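PDB 1DYS: endoglucanase from Humicola insolens, which hydrolyses internal beta-1,4-glucosidic linkages of cellulose as a family 6 glycoside hydrolase, contributing to the breakdown of plant biomass. Local coordinates for residues R60-D63 / V64-N68; K125-S128 / D129-F132; K41-Q44 / E45-T49; S168-A172 / S173-L177. All blocks are in the same frame, centred on the assembly; numbering follows the deposited sequence. Where two conformers were deposited one is given.

Interaction 1: residues R60-D63 / V64-N68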
# COMPACT_ATOMS: atom_id res chain seq x y z
N ARG A 60 5.57 1.63 -15.44
CA ARG A 60 5.44 0.61 -16.48
C ARG A 60 4.04 0.58 -17.04
O ARG A 60 3.87 0.27 -18.21
CB ARG A 60 5.84 -0.79 -15.98
CG ARG A 60 4.87 -1.43 -15.00
CD ARG A 60 5.48 -2.63 -14.26
NE ARG A 60 6.71 -2.27 -13.59
CZ ARG A 60 7.87 -2.81 -13.26
NH1 ARG A 60 8.23 -4.06 -13.53
NH2 ARG A 60 8.73 -2.01 -12.61
N ASP A 61 3.00 0.95 -16.24
CA ASP A 61 1.65 1.01 -16.77
C ASP A 61 1.50 2.10 -17.83
O ASP A 61 0.57 2.02 -18.64
CB ASP A 61 0.59 1.17 -15.68
CG ASP A 61 0.18 -0.19 -15.11
OD1 ASP A 61 0.61 -1.23 -15.66
OD2 ASP A 61 -0.57 -0.25 -14.10
N ILE A 62 2.39 3.13 -17.87
CA ILE A 62 2.28 4.09 -18.96
C ILE A 62 2.62 3.42 -20.29
O ILE A 62 1.95 3.63 -21.33
CB ILE A 62 3.21 5.30 -18.72
CG1 ILE A 62 2.81 6.03 -17.44
CG2 ILE A 62 3.12 6.31 -19.85
CD1 ILE A 62 3.78 7.15 -17.10
N ASP A 63 3.64 2.56 -20.28
CA ASP A 63 3.99 1.80 -21.49
C ASP A 63 2.81 0.93 -21.91
O ASP A 63 2.47 0.85 -23.11
CB ASP A 63 5.28 1.01 -21.30
CG ASP A 63 6.44 1.91 -20.92
OD1 ASP A 63 6.67 2.98 -21.53
OD2 ASP A 63 7.20 1.61 -19.97
N VAL A 64 2.17 0.29 -20.92
CA VAL A 64 0.99 -0.52 -21.20
C VAL A 64 -0.10 0.33 -21.87
O VAL A 64 -0.67 -0.08 -22.90
CB VAL A 64 0.40 -1.20 -19.95
CG1 VAL A 64 -0.84 -2.00 -20.34
CG2 VAL A 64 1.44 -2.10 -19.31
N ALA A 65 -0.41 1.50 -21.29
CA ALA A 65 -1.45 2.37 -21.85
C ALA A 65 -1.11 2.80 -23.28
O ALA A 65 -1.95 2.83 -24.20
CB ALA A 65 -1.72 3.58 -20.94
N ILE A 66 0.15 3.17 -23.49
CA ILE A 66 0.58 3.61 -24.83
C ILE A 66 0.47 2.47 -25.83
O ILE A 66 0.08 2.71 -26.97
CB ILE A 66 2.02 4.13 -24.74
CG1 ILE A 66 2.04 5.50 -24.09
CG2 ILE A 66 2.71 4.24 -26.12
CD1 ILE A 66 3.40 5.95 -23.63
N GLN A 67 0.83 1.25 -25.48
CA GLN A 67 0.69 0.09 -26.35
C GLN A 67 -0.75 -0.07 -26.76
O GLN A 67 -1.17 -0.19 -27.92
CB GLN A 67 1.21 -1.19 -25.67
CG GLN A 67 0.73 -2.43 -26.44
CD GLN A 67 1.40 -3.71 -26.00
OE1 GLN A 67 2.54 -3.72 -25.53
NE2 GLN A 67 0.71 -4.83 -26.16
N ASN A 68 -1.65 -0.03 -25.75
CA ASN A 68 -3.07 -0.11 -25.99
C ASN A 68 -3.59 1.02 -26.86
O ASN A 68 -4.44 0.80 -27.71
CB ASN A 68 -3.83 -0.15 -24.65
CG ASN A 68 -3.54 -1.39 -23.84
OD1 ASN A 68 -3.14 -2.43 -24.38
ND2 ASN A 68 -3.82 -1.34 -22.53

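Interaction 2: residues K125-S128 / D129-F132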
# COMPACT_ATOMS: atom_id res chain seq x y z
N LYS A 125 6.48 12.34 -23.83
CA LYS A 125 7.02 13.17 -24.93
C LYS A 125 7.51 12.27 -26.05
O LYS A 125 7.47 12.70 -27.21
CB LYS A 125 8.12 14.10 -24.41
CG LYS A 125 7.57 15.25 -23.57
CD LYS A 125 8.68 16.15 -23.00
CE LYS A 125 8.02 17.32 -22.29
NZ LYS A 125 8.98 18.20 -21.60
N ALA A 126 7.92 11.04 -25.76
CA ALA A 126 8.34 10.13 -26.85
C ALA A 126 7.13 9.69 -27.66
O ALA A 126 7.20 9.52 -28.88
CB ALA A 126 9.08 8.94 -26.27
N ALA A 127 5.97 9.56 -27.00
CA ALA A 127 4.78 9.09 -27.71
C ALA A 127 3.97 10.26 -28.23
O ALA A 127 2.80 10.49 -27.90
CB ALA A 127 3.95 8.21 -26.76
N SER A 128 4.56 11.04 -29.13
CA SER A 128 3.99 12.23 -29.73
C SER A 128 2.76 12.00 -30.61
O SER A 128 2.02 12.95 -30.91
CB SER A 128 5.06 12.96 -30.56
OG SER A 128 5.63 12.16 -31.56
N ASP A 129 2.53 10.77 -31.00
CA ASP A 129 1.46 10.24 -31.78
C ASP A 129 0.22 9.93 -30.92
O ASP A 129 -0.85 9.62 -31.43
CB ASP A 129 1.88 8.93 -32.45
CG ASP A 129 2.33 7.82 -31.54
OD1 ASP A 129 3.12 8.06 -30.60
OD2 ASP A 129 2.00 6.62 -31.71
N VAL A 130 0.42 9.94 -29.60
CA VAL A 130 -0.71 9.64 -28.71
C VAL A 130 -1.21 10.86 -27.96
O VAL A 130 -0.43 11.67 -27.46
CB VAL A 130 -0.22 8.56 -27.72
CG1 VAL A 130 -1.28 8.19 -26.69
CG2 VAL A 130 0.22 7.31 -28.49
N GLN A 131 -2.56 10.97 -27.83
CA GLN A 131 -3.06 12.09 -27.04
C GLN A 131 -3.23 11.68 -25.57
O GLN A 131 -3.79 10.59 -25.37
CB GLN A 131 -4.43 12.57 -27.59
CG GLN A 131 -4.22 13.15 -29.00
CD GLN A 131 -3.60 14.53 -29.01
OE1 GLN A 131 -3.93 15.40 -28.19
NE2 GLN A 131 -2.65 14.75 -29.92
N PHE A 132 -2.83 12.54 -24.64
CA PHE A 132 -2.95 12.19 -23.23
C PHE A 132 -3.71 13.24 -22.44
O PHE A 132 -3.54 14.45 -22.62
CB PHE A 132 -1.54 12.13 -22.58
CG PHE A 132 -0.63 11.05 -23.10
CD1 PHE A 132 -0.64 9.74 -22.64
CD2 PHE A 132 0.22 11.34 -24.17
CE1 PHE A 132 0.19 8.80 -23.16
CE2 PHE A 132 1.03 10.37 -24.72
CZ PHE A 132 1.06 9.08 -24.21

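Interaction 3: residues K41-Q44 / E45-T49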
# COMPACT_ATOMS: atom_id res chain seq x y z
N LYS A 41 -19.57 -6.82 -19.40
CA LYS A 41 -18.83 -6.84 -20.68
C LYS A 41 -18.88 -5.50 -21.40
O LYS A 41 -17.91 -5.10 -22.05
CB LYS A 41 -19.35 -7.98 -21.57
CG LYS A 41 -18.34 -8.39 -22.65
CD LYS A 41 -18.49 -9.87 -22.98
CE LYS A 41 -18.70 -10.08 -24.47
NZ LYS A 41 -17.47 -9.92 -25.27
N TYR A 42 -19.94 -4.73 -21.26
CA TYR A 42 -20.10 -3.40 -21.82
C TYR A 42 -19.00 -2.52 -21.21
O TYR A 42 -18.23 -1.95 -21.96
CB TYR A 42 -21.46 -2.75 -21.57
CG TYR A 42 -21.68 -1.35 -22.11
CD1 TYR A 42 -21.19 -0.23 -21.47
CD2 TYR A 42 -22.40 -1.15 -23.28
CE1 TYR A 42 -21.38 1.05 -21.95
CE2 TYR A 42 -22.62 0.13 -23.77
CZ TYR A 42 -22.11 1.23 -23.11
OH TYR A 42 -22.33 2.49 -23.62
N VAL A 43 -18.93 -2.56 -19.88
CA VAL A 43 -17.84 -1.78 -19.25
C VAL A 43 -16.49 -2.27 -19.72
O VAL A 43 -15.56 -1.47 -19.93
CB VAL A 43 -17.96 -1.82 -17.71
CG1 VAL A 43 -16.82 -1.07 -17.01
CG2 VAL A 43 -19.31 -1.27 -17.31
N GLN A 44 -16.27 -3.60 -19.84
CA GLN A 44 -14.97 -4.13 -20.21
C GLN A 44 -14.43 -3.68 -21.57
O GLN A 44 -13.22 -3.48 -21.73
CB GLN A 44 -14.99 -5.68 -20.26
CG GLN A 44 -15.01 -6.30 -18.86
CD GLN A 44 -15.05 -7.82 -18.96
OE1 GLN A 44 -16.04 -8.36 -19.44
NE2 GLN A 44 -14.00 -8.51 -18.52
N GLU A 45 -15.34 -3.53 -22.53
CA GLU A 45 -14.93 -3.21 -23.89
C GLU A 45 -15.19 -1.79 -24.30
O GLU A 45 -14.52 -1.33 -25.24
CB GLU A 45 -15.71 -4.12 -24.84
CG GLU A 45 -15.65 -5.58 -24.49
CD GLU A 45 -15.85 -6.48 -25.69
OE1 GLU A 45 -16.62 -6.10 -26.59
OE2 GLU A 45 -15.24 -7.57 -25.73
N LYS A 46 -16.19 -1.13 -23.73
CA LYS A 46 -16.56 0.18 -24.23
C LYS A 46 -16.44 1.34 -23.30
O LYS A 46 -16.85 2.45 -23.71
CB LYS A 46 -18.03 0.12 -24.72
CG LYS A 46 -18.19 -0.77 -25.95
CD LYS A 46 -19.42 -1.66 -25.82
CE LYS A 46 -19.65 -2.45 -27.09
NZ LYS A 46 -18.75 -3.63 -27.27
N VAL A 47 -15.97 1.14 -22.05
CA VAL A 47 -15.98 2.32 -21.16
C VAL A 47 -14.55 2.67 -20.75
O VAL A 47 -13.93 1.78 -20.18
CB VAL A 47 -16.82 2.00 -19.92
CG1 VAL A 47 -16.75 3.07 -18.85
CG2 VAL A 47 -18.32 1.86 -20.29
N GLY A 48 -14.08 3.85 -21.18
CA GLY A 48 -12.67 4.15 -20.85
C GLY A 48 -12.51 4.47 -19.37
O GLY A 48 -13.42 5.00 -18.76
N THR A 49 -11.33 4.12 -18.83
CA THR A 49 -11.03 4.44 -17.44
C THR A 49 -9.58 4.91 -17.39
O THR A 49 -8.78 4.40 -18.19
CB THR A 49 -11.26 3.22 -16.55
OG1 THR A 49 -12.67 2.89 -16.62
CG2 THR A 49 -11.08 3.59 -15.08
O HOH W 1 -19.09 -7.63 -26.37
O HOH W 2 -19.62 4.00 -24.07

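Interaction 4: residues S168-A172 / S173-L177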
# COMPACT_ATOMS: atom_id res chain seq x y z
N SER A 168 5.58 21.92 -15.21
CA SER A 168 6.68 22.41 -16.06
C SER A 168 7.23 21.34 -16.98
O SER A 168 7.72 21.65 -18.09
CB SER A 168 7.81 23.02 -15.23
OG SER A 168 8.71 22.11 -14.58
N GLN A 169 7.29 20.08 -16.55
CA GLN A 169 7.85 19.03 -17.37
C GLN A 169 6.91 18.39 -18.39
O GLN A 169 7.36 17.56 -19.18
CB GLN A 169 8.36 17.87 -16.49
CG GLN A 169 9.65 18.24 -15.75
CD GLN A 169 10.78 18.08 -16.74
OE1 GLN A 169 10.98 17.02 -17.37
NE2 GLN A 169 11.50 19.17 -16.97
N LEU A 170 5.62 18.72 -18.36
CA LEU A 170 4.63 18.09 -19.20
C LEU A 170 3.93 19.04 -20.14
O LEU A 170 2.72 19.02 -20.33
CB LEU A 170 3.58 17.42 -18.27
CG LEU A 170 4.20 16.25 -17.48
CD1 LEU A 170 3.24 15.81 -16.36
CD2 LEU A 170 4.54 15.06 -18.33
N GLN A 171 4.71 20.00 -20.69
CA GLN A 171 4.13 20.92 -21.67
C GLN A 171 4.36 20.37 -23.07
O GLN A 171 5.51 20.24 -23.48
CB GLN A 171 4.83 22.27 -21.55
CG GLN A 171 4.67 23.03 -20.26
CD GLN A 171 3.25 23.45 -19.95
OE1 GLN A 171 2.64 24.22 -20.69
NE2 GLN A 171 2.74 22.94 -18.84
N ALA A 172 3.31 20.01 -23.79
CA ALA A 172 3.43 19.49 -25.16
C ALA A 172 2.06 19.59 -25.82
O ALA A 172 1.06 19.60 -25.09
CB ALA A 172 3.92 18.07 -25.19
N SER A 173 1.96 19.69 -27.15
CA SER A 173 0.63 19.82 -27.74
C SER A 173 -0.23 18.57 -27.62
O SER A 173 -1.45 18.70 -27.82
CB SER A 173 0.79 20.22 -29.21
OG SER A 173 1.23 19.13 -29.98
N HIS A 174 0.32 17.40 -27.31
CA HIS A 174 -0.44 16.17 -27.22
C HIS A 174 -0.66 15.76 -25.75
O HIS A 174 -1.26 14.73 -25.48
CB HIS A 174 0.21 15.02 -27.99
CG HIS A 174 1.55 14.66 -27.41
ND1 HIS A 174 2.63 15.51 -27.43
CD2 HIS A 174 1.96 13.53 -26.79
CE1 HIS A 174 3.66 14.91 -26.85
NE2 HIS A 174 3.27 13.72 -26.41
N ILE A 175 -0.22 16.65 -24.85
CA ILE A 175 -0.42 16.39 -23.42
C ILE A 175 -1.34 17.46 -22.84
O ILE A 175 -1.07 18.66 -22.88
CB ILE A 175 0.92 16.44 -22.65
CG1 ILE A 175 1.91 15.40 -23.16
CG2 ILE A 175 0.66 16.25 -21.15
CD1 ILE A 175 3.31 15.55 -22.53
N HIS A 176 -2.48 17.03 -22.26
CA HIS A 176 -3.49 17.92 -21.73
C HIS A 176 -3.62 17.75 -20.22
O HIS A 176 -3.96 16.67 -19.77
CB HIS A 176 -4.83 17.61 -22.43
CG HIS A 176 -4.60 17.59 -23.93
ND1 HIS A 176 -4.50 18.76 -24.66
CD2 HIS A 176 -4.37 16.56 -24.76
CE1 HIS A 176 -4.26 18.39 -25.92
NE2 HIS A 176 -4.18 17.09 -26.02
N LEU A 177 -3.21 18.79 -19.51
CA LEU A 177 -3.13 18.69 -18.05
C LEU A 177 -4.36 19.18 -17.36
O LEU A 177 -4.86 20.27 -17.61
CB LEU A 177 -1.89 19.46 -17.59
CG LEU A 177 -0.55 19.00 -18.18
CD1 LEU A 177 0.58 19.92 -17.71
CD2 LEU A 177 -0.25 17.56 -17.81
O HOH W 3 0.79 20.15 -21.82

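Interaction 1: residues R60-D63 / V64-N68
Four consecutive i to i+4 backbone hydrogen bonds tie 60-63 to 64-68. Ile66 N reaches Ile62 O at 2.8 Å with an N-H...O angle of 164°, and Ala65 N and Gln67 N bond to Asp61 O and Asp63 O in the same way, whereas Val64 N lies a longer 3.2 Å from Arg60 O. The charged ends look elsewhere: Asp63 OD2 forms a salt bridge with Lys123, and Arg60 gives its NE to Phe57 O and pairs through NH1 with Glu115 of the second subunit. The four backbone bonds belong to the N-terminal part of helix 60-74, the crossover helix of the beta-alpha-beta unit between strands 51-53 and 79-85. On its buried side, Ile62 CG2 meets Ile66 CD1 at 3.8 Å, the two chains meeting at a slant. Ile62 has CG2 anti to its backbone N (CG1 at chi1 -62°), which places that methyl against the next turn, while the residue also packs on Phe120 and Leu124 of helix 108-126. Ala65 sits against Tyr51 and Val81 of the two strands. Farther round, the Asp61 and Val64 side chains run alongside each other in a common direction, Asp61 OD1 coming to 3.8 Å from Val64 CG2.

Interaction 2: residues K125-S128 / D129-F132
The backbone leaves helix 108-126 at Ala127, the centre of an inverse gamma turn (phi/psi -93/63°), and passes straight into a type I beta turn from Ala127 to Val130. The closing bond of the second turn runs from Val130 N to Ala127 O at 3.0 Å; the N-H...O line is fairly straight, although the donor stands well above the carbonyl plane. The preceding bond, Ser128 N to Ala126 O, is weak. Asp129 CG sits between its own backbone N and carbonyl carbon (chi1 58°), a torsion that folds the carboxylate back over the turn and brings OD1 to 3.3 Å from Ala127 C. The same OD1 makes a salt bridge with Arg70 of helix 60-74, tying the turn to the neighbouring helix. This is the alpha-to-beta connection that delivers the chain to strand 132-136 of the parallel sheet in the family 6 catalytic domain, on the side of the sheet where helix 60-74 packs. Phe132, the first residue of that strand, turns its ring edge back to the turn: Ala127 CB lies in the ring plane 4.0 Å from Phe132 CZ, and Ala127 O is also near the plane, 3.6 Å from CE2. One face of the ring carries Val130 CG1, 3.5 Å above the plane and offset toward the rim. Val130 directs its other methyl at the alanine, CG2 lying 4.2 Å from Ala127 CB. Beyond the turn, Val130 packs on Ala69 and Val81, and Phe132 on Val81 and Leu83 of strand 79-85.

Interaction 3: residues K41-Q44 / E45-T49
Lys41 and Glu45 form a salt bridge one turn apart near the C-terminal end of helix 34-46, with NZ 3.3 Å from OE2 in what is also a weak hydrogen bond. Lys46 NZ pairs with the other oxygen, Glu45 OE1, completing a network of three charged residues. A water spans Lys41 and Glu45 as well, donating to Glu45 OE1 at 2.9 Å and accepting a weak bond from Lys41 NZ. Lys41 reaches across because its chain bends at chi3 and chi4 (125° and 75°). In the backbone, Tyr42 O takes Lys46 N at 2.8 Å, almost in line with its C=O, and a weak second bond from Glu45 N, whose better acceptor is Lys41 O. The ladder then fades: Val47 N lies 3.4 Å from Val43 O, a weak bond, and Val47 is the first residue to leave helical torsions. Gln44 turns its amide to helix 15-29, NE2 bonding Asp22, while its carbonyl accepts from Ser18 OG. Lys46 CD lies over one face of the Tyr42 ring, and Val47 CG2 approaches CE1 of that ring at 3.6 Å. A second water joins Tyr42 OH, at 3.1 Å, to Lys46 O, to which it donates.

Interaction 4: residues S168-A172 / S173-L177
The His174 ring carries Ile175 CG1 over the centre of one face, 3.9 Å above the plane, while Ala172 CB approaches obliquely, 3.6 Å from CE1 and from ND1 of the imidazole. The chi1 of His174, 64°, sets CG between the backbone N and the carbonyl carbon, bringing the ring back beside the alanine, and NE2 bonds to Leu124 O in helix 108-126. These residues belong to a type I beta turn, Ala172 to Ile175, in the connection from helix 150-169 to strand 175-180 of the parallel sheet. Its closing bond runs from Ile175 N to Ala172 O at 3.2 Å, the donor standing far above the carbonyl plane (68° out of it). Ile175 CD1 touches Ala172 CB at 3.7 Å, and CG2 of the isoleucine faces Leu170 O. Leu177, two residues along the strand, points toward the same loop: its CD2 lies 3.9 Å from Leu170 CB, with the two leucine side chains crossing at about a right angle. Its other methyl meets the amide of Gln171, whose NE2 bonds to Ile167 O and whose OE1 accepts from Lys212 N. Replacing Leu177 by an alanine would probably open a gap beside Leu170 CB and remove the methyl that lies against Gln171 NE2. A water bridges the loop and the strand: it accepts from Ala172 N at 3.2 Å and, though it cannot serve every acceptor nearby at once, is placed to donate to Leu170 O, 2.7 Å away, and to Ile175 O, at 2.6 Å.

Interactions 1, 2 and 4 form a connected series, from helix 60-74 through the helix-to-strand connections into strands 132-136 and 175-180. Interaction 1 meets interaction 2 where Ile66 CG1 packs on Phe132 CZ at 3.7 Å. Interaction 2 joins interaction 4 through neighbouring strands: Phe132 O lies 2.8 Å from His176 N, and Gln131 OE1 the same distance from His176 NE2, both probable hydrogen bonds. Interaction 3 stands apart, its nearest atoms about 8 Å from those of interaction 1. Interactions 2 and 4 are remote from the substrate site. Asp61 of interaction 1 has its side chain about 7 Å from that of Trp52, and Val43 and Val47 of interaction 3 lie about 11 Å, between side chains, from Glu314 and Lys310 respectively, all three probable substrate-binding residues.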